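Local coordinates for protein 3'-5'-exonuclease (Saccharomyces cerevisiae, PDB 3E2V) that probably cuts double-stranded DNA and trims it from the 3' end as a metal-dependent nuclease of the TatD family, with magnesium as the likely cofactor, at residues Y171-K174 against E175-K178; F181-Q184 against L185-S188. All coordinates share one frame; numbering follows the deposited sequence.

Contact 1: Y171-K174 against E175-K178; sequences YSSK and EMQK
With its OG set between the backbone N and the carbonyl carbon (chi1 69°), S173 turns its hydroxyl onto the backbone amide of M176, while Q177, its CG beside the backbone N and its chain extended from there, reaches back along the first turn to S172. The S173 bond runs from M176 N to S173 OG over 3.1 Å and is fairly straight, with an N-H...O angle of 158°. This is an N-cap: S173 stands immediately before helix 174-187, and its hydroxyl accepts from an amide of the first turn, which has no carbonyl of a preceding turn to bind. CG of M176 rests 3.3 Å from S173 OG, so the capping oxygen is flanked by the stem of the methionine, whose side chain touches L123 of helix 118-129. The backbone closes the turn through Q177 N to S173 O (2.9 Å) and K178 N to K174 O (2.9 Å).

In this TIM-barrel fold of the TatD family, the capped helix follows strand 156-165, and the amide of Q177 ties the helix start to S172 in the preceding loop and to D165 at the end of that strand. NE2 of Q177 donates to S172 OG at 3.0 Å, with the hydroxyl 25° out of the amide plane, and the bond is bent; a weak second bond goes to S172 O. On the other branch OE1 accepts from D165 N, and S172 OG is also hydrogen-bonded to P91 O. The amide thus has both its branches engaged, which should hold its rotation. K174 and K178 run side by side in the same direction, meeting through methylenes with K174 CG 3.9 Å from K178 CD, while their ammonium nitrogens stay 5.5 Å apart (K174 NZ to K178 NZ).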
loop_
_atom_site.group_PDB
_atom_site.type_symbol
_atom_site.label_atom_id
_atom_site.label_comp_id
_atom_site.label_asym_id
_atom_site.label_seq_id
_atom_site.Cartn_x
_atom_site.Cartn_y
_atom_site.Cartn_z
ATOM N N TYR A 171 -16.334 9.404 -3.722
ATOM C CA TYR A 171 -15.546 9.033 -4.894
ATOM C C TYR A 171 -16.179 7.906 -5.714
ATOM O O TYR A 171 -16.056 7.885 -6.941
ATOM C CB TYR A 171 -14.137 8.621 -4.491
ATOM C CG TYR A 171 -13.233 9.752 -4.060
ATOM C CD1 TYR A 171 -13.298 11.009 -4.674
ATOM C CD2 TYR A 171 -12.285 9.554 -3.066
ATOM C CE1 TYR A 171 -12.438 12.051 -4.286
ATOM C CE2 TYR A 171 -11.428 10.585 -2.669
ATOM C CZ TYR A 171 -11.513 11.821 -3.284
ATOM O OH TYR A 171 -10.653 12.827 -2.886
ATOM N N SER A 172 -16.814 6.956 -5.027
ATOM C CA SER A 172 -17.405 5.801 -5.708
ATOM C C SER A 172 -18.468 5.185 -4.822
ATOM O O SER A 172 -18.338 5.194 -3.603
ATOM C CB SER A 172 -16.317 4.767 -6.015
ATOM O OG SER A 172 -15.671 4.377 -4.820
ATOM N N SER A 173 -19.518 4.652 -5.438
ATOM C CA SER A 173 -20.570 4.011 -4.672
ATOM C C SER A 173 -20.134 2.688 -4.054
ATOM O O SER A 173 -19.205 2.025 -4.547
ATOM C CB SER A 173 -21.772 3.759 -5.568
ATOM O OG SER A 173 -21.474 2.756 -6.518
ATOM N N LYS A 174 -20.834 2.283 -2.996
ATOM C CA LYS A 174 -20.568 0.989 -2.379
ATOM C C LYS A 174 -20.657 -0.145 -3.398
ATOM O O LYS A 174 -19.825 -1.052 -3.420
ATOM C CB LYS A 174 -21.544 0.747 -1.217
ATOM C CG LYS A 174 -21.228 -0.511 -0.427
ATOM C CD LYS A 174 -22.092 -0.646 0.835
ATOM C CE LYS A 174 -23.492 -1.098 0.524
ATOM N NZ LYS A 174 -24.289 -1.173 1.804
ATOM N N GLU A 175 -21.679 -0.097 -4.240
ATOM C CA GLU A 175 -21.898 -1.176 -5.202
ATOM C C GLU A 175 -20.745 -1.239 -6.219
ATOM O O GLU A 175 -20.253 -2.330 -6.580
ATOM C CB GLU A 175 -23.237 -0.974 -5.926
ATOM C CG GLU A 175 -24.504 -1.079 -5.047
ATOM C CD GLU A 175 -24.677 0.057 -4.021
ATOM O OE1 GLU A 175 -24.298 1.226 -4.281
ATOM O OE2 GLU A 175 -25.210 -0.226 -2.925
ATOM N N MET A 176 -20.289 -0.075 -6.680
ATOM C CA MET A 176 -19.167 -0.049 -7.626
ATOM C C MET A 176 -17.885 -0.555 -6.960
ATOM O O MET A 176 -17.094 -1.278 -7.583
ATOM C CB MET A 176 -18.959 1.350 -8.180
ATOM C CG MET A 176 -19.970 1.759 -9.274
ATOM S SD MET A 176 -19.730 0.967 -10.909
ATOM C CE MET A 176 -18.101 1.584 -11.345
ATOM N N GLN A 177 -17.686 -0.195 -5.693
ATOM C CA GLN A 177 -16.512 -0.687 -4.967
ATOM C C GLN A 177 -16.543 -2.203 -4.848
ATOM O O GLN A 177 -15.547 -2.886 -5.113
ATOM C CB GLN A 177 -16.420 -0.060 -3.579
ATOM C CG GLN A 177 -16.101 1.434 -3.587
ATOM C CD GLN A 177 -15.779 1.958 -2.198
ATOM O OE1 GLN A 177 -15.348 1.196 -1.315
ATOM N NE2 GLN A 177 -15.959 3.261 -2.002
ATOM N N LYS A 178 -17.675 -2.743 -4.414
ATOM C CA LYS A 178 -17.755 -4.187 -4.170
ATOM C C LYS A 178 -17.575 -4.958 -5.472
ATOM O O LYS A 178 -16.834 -5.950 -5.523
ATOM C CB LYS A 178 -19.093 -4.543 -3.510
ATOM C CG LYS A 178 -19.157 -4.118 -2.048
ATOM C CD LYS A 178 -20.596 -4.187 -1.514
ATOM C CE LYS A 178 -21.049 -5.595 -1.232
ATOM N NZ LYS A 178 -22.529 -5.560 -0.931
#

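Contact 2: F181-Q184 against L185-S188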
loop_
_atom_site.group_PDB
_atom_site.type_symbol
_atom_site.label_atom_id
_atom_site.label_comp_id
_atom_site.label_asym_id
_atom_site.label_seq_id
_atom_site.Cartn_x
_atom_site.Cartn_y
_atom_site.Cartn_z
ATOM N N PHE A 181 -13.818 -4.530 -6.792
ATOM C CA PHE A 181 -12.889 -5.267 -5.916
ATOM C C PHE A 181 -12.942 -6.752 -6.300
ATOM O O PHE A 181 -11.903 -7.393 -6.535
ATOM C CB PHE A 181 -13.279 -5.036 -4.453
ATOM C CG PHE A 181 -12.452 -5.793 -3.434
ATOM C CD1 PHE A 181 -11.087 -6.059 -3.624
ATOM C CD2 PHE A 181 -13.037 -6.153 -2.232
ATOM C CE1 PHE A 181 -10.353 -6.732 -2.632
ATOM C CE2 PHE A 181 -12.327 -6.807 -1.239
ATOM C CZ PHE A 181 -10.986 -7.098 -1.422
ATOM N N GLU A 182 -14.156 -7.296 -6.371
ATOM C CA GLU A 182 -14.301 -8.708 -6.668
ATOM C C GLU A 182 -13.806 -9.088 -8.063
ATOM O O GLU A 182 -13.132 -10.104 -8.210
ATOM C CB GLU A 182 -15.747 -9.165 -6.464
ATOM C CG GLU A 182 -15.938 -10.647 -6.782
ATOM C CD GLU A 182 -17.251 -11.191 -6.272
ATOM O OE1 GLU A 182 -17.838 -10.605 -5.338
ATOM O OE2 GLU A 182 -17.690 -12.223 -6.819
ATOM N N GLU A 183 -14.094 -8.274 -9.079
ATOM C CA GLU A 183 -13.611 -8.597 -10.426
ATOM C C GLU A 183 -12.076 -8.571 -10.500
ATOM O O GLU A 183 -11.462 -9.396 -11.186
ATOM C CB GLU A 183 -14.222 -7.678 -11.504
ATOM C CG GLU A 183 -15.733 -7.867 -11.670
ATOM C CD GLU A 183 -16.124 -9.320 -12.006
ATOM O OE1 GLU A 183 -15.562 -9.905 -12.972
ATOM O OE2 GLU A 183 -16.998 -9.879 -11.298
ATOM N N GLN A 184 -11.458 -7.634 -9.781
ATOM C CA GLN A 184 -9.994 -7.626 -9.709
ATOM C C GLN A 184 -9.435 -8.820 -8.954
ATOM O O GLN A 184 -8.386 -9.351 -9.317
ATOM C CB GLN A 184 -9.493 -6.297 -9.127
ATOM C CG GLN A 184 -9.691 -5.131 -10.111
ATOM C CD GLN A 184 -9.174 -3.830 -9.541
ATOM O OE1 GLN A 184 -8.016 -3.473 -9.763
ATOM N NE2 GLN A 184 -10.008 -3.141 -8.750
ATOM N N LEU A 185 -10.132 -9.261 -7.907
ATOM C CA LEU A 185 -9.719 -10.493 -7.259
ATOM C C LEU A 185 -9.778 -11.659 -8.241
ATOM O O LEU A 185 -8.897 -12.506 -8.247
ATOM C CB LEU A 185 -10.557 -10.777 -6.011
ATOM C CG LEU A 185 -10.308 -9.830 -4.835
ATOM C CD1 LEU A 185 -11.353 -10.096 -3.776
ATOM C CD2 LEU A 185 -8.879 -9.981 -4.270
ATOM N N LYS A 186 -10.810 -11.687 -9.073
ATOM C CA LYS A 186 -10.907 -12.767 -10.058
ATOM C C LYS A 186 -9.736 -12.721 -11.037
ATOM O O LYS A 186 -9.096 -13.733 -11.317
ATOM C CB LYS A 186 -12.223 -12.684 -10.817
ATOM C CG LYS A 186 -13.457 -13.064 -10.010
ATOM C CD LYS A 186 -14.706 -12.822 -10.854
ATOM C CE LYS A 186 -15.981 -13.090 -10.067
ATOM N NZ LYS A 186 -17.187 -12.674 -10.877
ATOM N N ILE A 187 -9.453 -11.537 -11.550
ATOM C CA ILE A 187 -8.329 -11.362 -12.474
ATOM C C ILE A 187 -7.029 -11.846 -11.857
ATOM O O ILE A 187 -6.225 -12.493 -12.521
ATOM C CB ILE A 187 -8.205 -9.883 -12.936
ATOM C CG1 ILE A 187 -9.233 -9.596 -14.029
ATOM C CG2 ILE A 187 -6.773 -9.550 -13.390
ATOM C CD1 ILE A 187 -9.343 -8.116 -14.326
ATOM N N SER A 188 -6.846 -11.578 -10.567
ATOM C CA SER A 188 -5.612 -11.943 -9.868
ATOM C C SER A 188 -5.440 -13.462 -9.730
ATOM O O SER A 188 -4.389 -13.934 -9.296
ATOM C CB SER A 188 -5.585 -11.298 -8.479
ATOM O OG SER A 188 -6.352 -12.039 -7.538
HETATM O O HOH W 1 -19.071 -13.071 -8.844
#
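Apolar packing joins F181 and L185, one helical turn apart. CG of F181 lies anti to the backbone N (chi1 177°), which brings one ring face against L185. CD1 of L185 sits over that face, 3.9 Å from the ring centroid and 20° off the normal, a CH-pi contact displaced toward the rim. I213 of helix 207-219 touches both side chains.

Among the charged groups, the extended K186 runs alongside E183 and places NZ 2.8 Å from E183 OE2 in a salt bridge, on the syn side of the carboxylate and 22° out of its plane. NZ also pairs with D223 OD2 and donates to a water, 2.8 Å away, that in turn donates to E182 OE2; E182 has R216 as its own salt-bridge partner. A leucine in place of K186 would probably leave E183 and D223 without their shared positive charge and break the water link to E182.

Backbone bonds of helix 174-187 include L185 N to F181 O and K186 N to E182 O, both 2.9 Å. S188 OG donates to L185 O at 2.7 Å and is also hydrogen-bonded to R248.

With two carboxylates paired to it, K186 is likely to keep its proton.

Along the chain, contact 1 comes first: it lies where the loop after strand 156-165 passes into helix 174-187. Contact 2 opens three residues after contact 1 ends, further along the same helix, with the two centres about 14 Å apart. Being between adjoining segments, neither contact closes a loop. The contacts are in series; neither nests in nor crosses the other, and the shared helix is what joins them. Contact 1 relates the helix start to the loop at P91, the end of strand 156-165 at D165 and helix 118-129. Contact 2 touches strand 156-165 and helices 132-149 and 207-219.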